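PDB 3M1T: putative phosphohydrolase from Shewanella amazonensis, which is of unknown function but carries a helical HDOD domain, related to the HD phosphodiesterases, and may act as a phosphohydrolase or in signal transduction. Local coordinates for residues Asp12-Leu17 with Ala179-Leu184; Gly93-Val98 with Gly141-Val146. All blocks are in the same frame, centred on the assembly; numbering follows the deposited sequence. Where two conformers were deposited one is given.

Two apolar contacts hold a loop and a helix end with its following loop against two neighbouring helices of the all-helical HDOD domain, their centres about 10 Å apart on the same side of the chain's centre. In contact 1 the loop 12-17 lies against helix 178-188; in contact 2 the end of helix 79-94 and the loop after it lie against helix 140-148. They join directly: Leu17 CD2 meets Ala94 CB at 3.5 Å, joining segment 12-17 to segment 93-98, and Pro15 CD packs on Leu144 CD2 at 3.8 Å. Between the helices, Ile181 O approaches Leu144 CD1 at 3.9 Å. Both are structural packing within the domain.

Contact 1. Residues Asp12-Leu17 with Ala179-Leu184; sequences DELPRL and AEIGAL
Leu184 N donates to Glu180 O at 2.8 Å, an i to i-4 helix bond that helps fix the backbone from which the Leu184 side chain leans over to meet Leu14. Ala183 N repeats the pattern with Ala179 O at 2.9 Å, one residue earlier along the helix. The loop 12-17 answers with a single side chain: Leu14 points at the helix and lies over the ends of Ile181 and Leu184, one methyl to each. Its CG lies beside the backbone N, and with chi2 at 171° CD1 is extended away from CA, placing this branch at the front of the contact. CD1 rests against Leu184 CD2 at 3.9 Å, the two leucines meeting at a slant, and also passes 4.0 Å from Leu184 O. The other branch, CD2, touches the helix one turn earlier, 4.3 Å from Ile181 CG1, a looser approach. With CG anti to the backbone N (chi1 -169°), the Leu184 side chain is swung out so that its CD2 reaches Leu14 CD1; the end of Ile181 likewise comes nearer than its CB. Leu144 of helix 140-148 touches both Leu14 and Ile181, while Leu7 of helix 5-8 packs on Ile181 and Leu184. Nearby, Pro15 O accepts a hydrogen bond from Trp189 NE1, and Glu180 OE2 takes a salt bridge from Lys171 NZ as well as a hydrogen bond from Gly1 N. No hydrogen bond joins the two segments: one leucine, split between two helix residues a turn apart, seats the loop between helix 5-8 and helix 19-29 on helix 178-188 of the all-helical HDOD domain. This is plain structural packing, and attraction across the contact rests on dispersion and the burial of apolar surface.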
ATOM      1  N   ASP A  12      16.559  14.351  -1.324  1.00 16.57           N
ATOM      2  CA  ASP A  12      16.993  14.900  -0.040  1.00 19.99           C
ATOM      3  C   ASP A  12      15.897  15.637   0.694  1.00 20.20           C
ATOM      4  O   ASP A  12      16.114  16.173   1.777  1.00 22.08           O
ATOM      5  CB  ASP A  12      18.255  15.741  -0.215  1.00 21.28           C
ATOM      6  CG  ASP A  12      18.035  16.972  -1.060  1.00 26.02           C
ATOM      7  OD1 ASP A  12      16.916  17.181  -1.571  1.00 28.93           O
ATOM      8  OD2 ASP A  12      19.025  17.729  -1.230  1.00 32.85           O
ATOM      9  N   GLU A  13      14.699  15.603   0.143  1.00 18.81           N
ATOM     10  CA  GLU A  13      13.539  16.184   0.794  1.00 19.66           C
ATOM     11  C   GLU A  13      12.616  15.162   1.424  1.00 18.98           C
ATOM     12  O   GLU A  13      11.709  15.524   2.167  1.00 21.58           O
ATOM     13  CB  GLU A  13      12.786  17.035  -0.227  1.00 20.68           C
ATOM     14  CG  GLU A  13      13.631  18.230  -0.633  1.00 24.14           C
ATOM     15  CD  GLU A  13      13.015  19.004  -1.799  1.00 28.51           C
ATOM     16  OE1 GLU A  13      11.819  18.819  -2.075  1.00 27.45           O
ATOM     17  OE2 GLU A  13      13.766  19.775  -2.424  1.00 34.27           O
ATOM     18  N   LEU A  14      12.814  13.882   1.140  1.00 15.33           N
ATOM     19  CA  LEU A  14      11.884  12.892   1.582  1.00 14.67           C
ATOM     20  C   LEU A  14      11.949  12.749   3.099  1.00 15.71           C
ATOM     21  O   LEU A  14      13.028  12.935   3.686  1.00 17.17           O
ATOM     22  CB  LEU A  14      12.219  11.505   0.959  1.00 13.35           C
ATOM     23  CG  LEU A  14      12.063  11.406  -0.547  1.00 15.41           C
ATOM     24  CD1 LEU A  14      12.631  10.092  -1.065  1.00 13.41           C
ATOM     25  CD2 LEU A  14      10.589  11.492  -0.954  1.00 11.66           C
ATOM     26  N   PRO A  15      10.860  12.338   3.695  1.00 15.98           N
ATOM     27  CA  PRO A  15      10.886  12.103   5.111  1.00 16.94           C
ATOM     28  C   PRO A  15      11.804  10.966   5.480  1.00 16.73           C
ATOM     29  O   PRO A  15      11.924   9.989   4.725  1.00 15.80           O
ATOM     30  CB  PRO A  15       9.463  11.737   5.428  1.00 16.44           C
ATOM     31  CG  PRO A  15       8.913  11.275   4.215  1.00 19.88           C
ATOM     32  CD  PRO A  15       9.521  12.105   3.147  1.00 16.89           C
ATOM     33  N   ARG A  16      12.438  11.127   6.626  1.00 17.47           N
ATOM     34  CA  ARG A  16      13.395  10.171   7.129  1.00 17.82           C
ATOM     35  C   ARG A  16      12.776   9.396   8.267  1.00 17.16           C
ATOM     36  O   ARG A  16      12.110   9.970   9.148  1.00 17.94           O
ATOM     37  CB  ARG A  16      14.626  10.883   7.637  1.00 20.81           C
ATOM     38  CG  ARG A  16      15.676  11.102   6.551  1.00 25.98           C
ATOM     39  CD  ARG A  16      16.982  10.511   6.991  1.00 32.90           C
ATOM     40  NE  ARG A  16      18.006  11.542   7.046  1.00 37.08           N
ATOM     41  CZ  ARG A  16      19.142  11.432   7.732  1.00 42.05           C
ATOM     42  NH1 ARG A  16      19.410  10.339   8.442  1.00 44.76           N
ATOM     43  NH2 ARG A  16      20.015  12.444   7.723  1.00 46.21           N
ATOM     44  N   LEU A  17      12.989   8.082   8.259  1.00 14.41           N
ATOM     45  CA  LEU A  17      12.575   7.257   9.390  1.00 14.34           C
ATOM     46  C   LEU A  17      13.499   7.483  10.582  1.00 14.71           C
ATOM     47  O   LEU A  17      14.703   7.629  10.418  1.00 15.80           O
ATOM     48  CB  LEU A  17      12.609   5.793   8.999  1.00 15.11           C
ATOM     49  CG  LEU A  17      11.626   5.403   7.893  1.00 13.82           C
ATOM     50  CD1 LEU A  17      11.916   3.894   7.520  1.00 16.14           C
ATOM     51  CD2 LEU A  17      10.173   5.682   8.359  1.00 15.30           C
ATOM     52  N   ALA A 179       2.754   8.267  -8.144  1.00  9.17           N
ATOM     53  CA  ALA A 179       3.203   6.895  -8.184  1.00  9.53           C
ATOM     54  C   ALA A 179       4.742   6.883  -8.141  1.00  9.65           C
ATOM     55  O   ALA A 179       5.377   6.070  -7.423  1.00 10.20           O
ATOM     56  CB  ALA A 179       2.656   6.100  -9.393  1.00 10.51           C
ATOM     57  N   GLU A 180       5.358   7.786  -8.895  1.00  9.12           N
ATOM     58  CA  GLU A 180       6.816   7.877  -8.983  1.00 10.08           C
ATOM     59  C   GLU A 180       7.412   8.309  -7.641  1.00  9.85           C
ATOM     60  O   GLU A 180       8.418   7.724  -7.160  1.00  9.26           O
ATOM     61  CB  GLU A 180       7.217   8.834 -10.068  1.00  9.19           C
ATOM     62  CG  GLU A 180       6.982   8.260 -11.434  1.00 12.29           C
ATOM     63  CD  GLU A 180       7.335   9.219 -12.541  1.00 14.40           C
ATOM     64  OE1 GLU A 180       7.206  10.462 -12.381  1.00 14.29           O
ATOM     65  OE2 GLU A 180       7.760   8.686 -13.593  1.00 15.27           O
ATOM     66  N   ILE A 181       6.838   9.337  -6.987  1.00  8.36           N
ATOM     67  CA  ILE A 181       7.392   9.801  -5.726  1.00  8.07           C
ATOM     68  C   ILE A 181       7.091   8.794  -4.606  1.00  8.68           C
ATOM     69  O   ILE A 181       7.940   8.626  -3.729  1.00  8.61           O
ATOM     70  CB  ILE A 181       7.018  11.272  -5.349  1.00  9.26           C
ATOM     71  CG1 ILE A 181       8.042  11.799  -4.349  1.00 11.60           C
ATOM     72  CG2 ILE A 181       5.533  11.398  -4.960  1.00  8.77           C
ATOM     73  CD1 ILE A 181       7.866  13.319  -4.045  1.00 14.02           C
ATOM     74  N   GLY A 182       5.959   8.107  -4.644  1.00  7.51           N
ATOM     75  CA  GLY A 182       5.690   7.015  -3.714  1.00  8.76           C
ATOM     76  C   GLY A 182       6.700   5.879  -3.889  1.00  8.00           C
ATOM     77  O   GLY A 182       7.177   5.296  -2.894  1.00  9.55           O
ATOM     78  N   ALA A 183       7.046   5.595  -5.122  1.00  8.09           N
ATOM     79  CA  ALA A 183       8.059   4.587  -5.387  1.00  8.87           C
ATOM     80  C   ALA A 183       9.435   5.024  -4.862  1.00  9.22           C
ATOM     81  O   ALA A 183      10.201   4.233  -4.283  1.00  9.60           O
ATOM     82  CB  ALA A 183       8.150   4.280  -6.904  1.00  9.57           C
ATOM     83  N   LEU A 184       9.745   6.287  -5.111  1.00  7.83           N
ATOM     84  CA  LEU A 184      11.015   6.865  -4.618  1.00  8.12           C
ATOM     85  C   LEU A 184      11.097   6.786  -3.124  1.00  8.76           C
ATOM     86  O   LEU A 184      12.187   6.457  -2.608  1.00  8.99           O
ATOM     87  CB  LEU A 184      11.126   8.317  -5.068  1.00  8.77           C
ATOM     88  CG  LEU A 184      12.471   8.943  -4.868  1.00  8.61           C
ATOM     89  CD1 LEU A 184      13.474   8.396  -5.891  1.00 10.10           C
ATOM     90  CD2 LEU A 184      12.416  10.491  -4.935  1.00 10.50           C
TER

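Contact 2. Residues Gly93-Val98 with Gly141-Val146; sequences GAVPKV and GELLIV
Leu143 and Val146, one helical turn apart, offer one side of helix 140-148 to Val95 and Val98. The segment begins at Gly141, whose O accepts from Ile145 N at 3.1 Å; Glu142 O does the same for Val146 N, and these two bonds keep the helix regular beneath the contact. Leu143 comes next and meets both valines. Its CG lies beside the backbone N, and with chi2 at 179° CD1 is carried outward to Val95 CG1, 3.6 Å away, where the two side chains cross at about a right angle. CB and CD2 instead face Val98: CG2 of that valine sits 4.0 Å from Leu143 CB, bridging the root of the leucine and its second methyl. The CB of Leu144 points away from the contact, and its side chain packs on Leu185 of helix 178-188; Ile145 packs on Asn178 and Ile181. Val146 returns to the contact. Its CG1 meets Val98 CG1 at 3.3 Å, shorter than usual van der Waals contact; the exact closeness is doubtful, though the two valines clearly pack together. In Val98 the CG1 branch stands anti to the backbone N (chi1 177°), which sends it toward Val146 while CG2 turns to Leu143; one valine thus straddles the two helix residues. The backbones draw nearest at the same place, with Val98 CA 6.6 Å from Leu143 CA. No hydrogen bond crosses between the segments. Helix 103-124 closes another side of the contact, with Phe106 on Leu143 and Trp107 on Val95, and Phe101 from the preceding loop also packs on Leu143. Helix 140-148 therefore lies between the chain leaving helix 79-94, which Leu143 and Val146 meet, and helix 178-188, which receives Leu144 and Ile145.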
ATOM      1  N   GLY A  93       2.889   4.833  11.365  1.00 15.12           N
ATOM      2  CA  GLY A  93       3.479   5.716  12.367  1.00 15.37           C
ATOM      3  C   GLY A  93       4.379   6.786  11.798  1.00 16.99           C
ATOM      4  O   GLY A  93       4.598   7.810  12.444  1.00 18.82           O
ATOM      5  N   ALA A  94       4.991   6.519  10.653  1.00 17.30           N
ATOM      6  CA  ALA A  94       5.909   7.433  10.018  1.00 18.94           C
ATOM      7  C   ALA A  94       5.118   8.415   9.133  1.00 22.78           C
ATOM      8  O   ALA A  94       5.720   9.341   8.677  1.00 26.76           O
ATOM      9  CB  ALA A  94       6.916   6.678   9.221  1.00 19.92           C
ATOM     10  N   VAL A  95       3.796   8.251   8.985  1.00 23.37           N
ATOM     11  CA  VAL A  95       2.988   9.226   8.173  1.00 23.25           C
ATOM     12  C   VAL A  95       2.188  10.230   9.020  1.00 24.26           C
ATOM     13  O   VAL A  95       1.236   9.848   9.728  1.00 22.02           O
ATOM     14  CB  VAL A  95       2.123   8.468   7.168  1.00 22.73           C
ATOM     15  CG1 VAL A  95       1.033   9.388   6.467  1.00 23.28           C
ATOM     16  CG2 VAL A  95       3.041   7.746   6.160  1.00 22.19           C
ATOM     17  N   PRO A  96       2.568  11.526   8.922  1.00 26.36           N
ATOM     18  CA  PRO A  96       1.949  12.632   9.686  1.00 26.81           C
ATOM     19  C   PRO A  96       0.540  12.980   9.236  1.00 27.56           C
ATOM     20  O   PRO A  96       0.062  12.437   8.222  1.00 26.62           O
ATOM     21  CB  PRO A  96       2.868  13.823   9.382  1.00 27.12           C
ATOM     22  CG  PRO A  96       3.488  13.504   8.052  1.00 27.20           C
ATOM     23  CD  PRO A  96       3.690  12.001   8.053  1.00 26.92           C
ATOM     24  N   LYS A  97      -0.128  13.854   9.992  1.00 26.99           N
ATOM     25  CA  LYS A  97      -1.362  14.450   9.479  1.00 27.76           C
ATOM     26  C   LYS A  97      -1.006  15.157   8.153  1.00 26.25           C
ATOM     27  O   LYS A  97       0.135  15.628   7.938  1.00 25.25           O
ATOM     28  CB  LYS A  97      -2.035  15.366  10.532  1.00 28.36           C
ATOM     29  CG  LYS A  97      -2.488  14.577  11.801  1.00 31.77           C
ATOM     30  CD  LYS A  97      -3.668  15.190  12.554  1.00 35.65           C
ATOM     31  CE  LYS A  97      -4.218  14.216  13.625  1.00 37.43           C
ATOM     32  NZ  LYS A  97      -5.300  14.800  14.510  1.00 39.99           N
ATOM     33  N   VAL A  98      -1.989  15.140   7.258  1.00 26.06           N
ATOM     34  CA  VAL A  98      -1.902  15.791   5.975  1.00 24.87           C
ATOM     35  C   VAL A  98      -3.185  16.531   5.826  1.00 24.39           C
ATOM     36  O   VAL A  98      -4.274  15.933   5.926  1.00 24.08           O
ATOM     37  CB  VAL A  98      -1.711  14.740   4.811  1.00 24.51           C
ATOM     38  CG1 VAL A  98      -1.696  15.403   3.437  1.00 24.27           C
ATOM     39  CG2 VAL A  98      -0.463  13.945   5.012  1.00 23.45           C
ATOM     40  N   GLY A 141       2.580   8.443  -1.938  1.00  9.56           N
ATOM     41  CA  GLY A 141       3.004   9.553  -2.783  1.00  8.96           C
ATOM     42  C   GLY A 141       1.947  10.650  -2.857  1.00  9.28           C
ATOM     43  O   GLY A 141       2.324  11.809  -2.959  1.00 10.08           O
ATOM     44  N   GLU A 142       0.673  10.286  -2.812  0.50 10.44           N
ATOM     45  CA  GLU A 142      -0.428  11.271  -2.751  0.50 11.21           C
ATOM     46  C   GLU A 142      -0.169  12.246  -1.582  0.50 11.01           C
ATOM     47  O   GLU A 142      -0.164  13.490  -1.713  0.50 11.45           O
ATOM     48  CB  GLU A 142      -1.750  10.503  -2.543  0.50 11.53           C
ATOM     49  CG  GLU A 142      -3.028  11.267  -2.836  0.50 15.62           C
ATOM     50  CD  GLU A 142      -4.273  10.375  -2.871  0.50 17.53           C
ATOM     51  OE1 GLU A 142      -4.191   9.141  -2.649  0.50 18.16           O
ATOM     52  OE2 GLU A 142      -5.360  10.927  -3.126  0.50 23.16           O
ATOM     53  N   LEU A 143       0.075  11.660  -0.422  1.00 10.48           N
ATOM     54  CA  LEU A 143       0.349  12.427   0.804  1.00  9.35           C
ATOM     55  C   LEU A 143       1.609  13.281   0.703  1.00  9.67           C
ATOM     56  O   LEU A 143       1.644  14.431   1.144  1.00 11.34           O
ATOM     57  CB  LEU A 143       0.404  11.480   2.013  1.00 11.29           C
ATOM     58  CG  LEU A 143      -0.853  10.630   2.188  1.00 13.76           C
ATOM     59  CD1 LEU A 143      -0.683   9.724   3.371  1.00 19.34           C
ATOM     60  CD2 LEU A 143      -2.177  11.500   2.316  1.00 16.69           C
ATOM     61  N   LEU A 144       2.662  12.727   0.100  1.00  9.74           N
ATOM     62  CA  LEU A 144       3.911  13.440   0.011  1.00  9.87           C
ATOM     63  C   LEU A 144       3.701  14.715  -0.844  1.00  9.19           C
ATOM     64  O   LEU A 144       4.324  15.727  -0.535  1.00 11.21           O
ATOM     65  CB  LEU A 144       4.976  12.552  -0.671  1.00 11.79           C
ATOM     66  CG  LEU A 144       5.496  11.380   0.120  1.00 13.87           C
ATOM     67  CD1 LEU A 144       6.559  10.673  -0.736  1.00 12.44           C
ATOM     68  CD2 LEU A 144       6.178  11.846   1.431  1.00 15.22           C
ATOM     69  N   ILE A 145       2.952  14.613  -1.929  1.00 10.40           N
ATOM     70  CA  ILE A 145       2.712  15.784  -2.802  1.00  9.49           C
ATOM     71  C   ILE A 145       1.948  16.888  -2.074  1.00 10.78           C
ATOM     72  O   ILE A 145       2.293  18.087  -2.152  1.00 10.81           O
ATOM     73  CB  ILE A 145       2.094  15.407  -4.111  1.00  9.72           C
ATOM     74  CG1 ILE A 145       3.089  14.580  -4.964  1.00 12.41           C
ATOM     75  CG2 ILE A 145       1.602  16.692  -4.897  1.00 10.62           C
ATOM     76  CD1 ILE A 145       2.509  14.066  -6.167  1.00 12.17           C
ATOM     77  N   VAL A 146       0.914  16.505  -1.348  1.00 10.37           N
ATOM     78  CA  VAL A 146       0.157  17.505  -0.557  1.00 10.15           C
ATOM     79  C   VAL A 146       1.042  18.188   0.459  1.00 11.80           C
ATOM     80  O   VAL A 146       1.005  19.419   0.618  1.00 11.48           O
ATOM     81  CB  VAL A 146      -1.054  16.848   0.123  1.00  9.98           C
ATOM     82  CG1 VAL A 146      -1.752  17.843   1.143  1.00 10.65           C
ATOM     83  CG2 VAL A 146      -2.031  16.364  -0.930  1.00 12.53           C
TER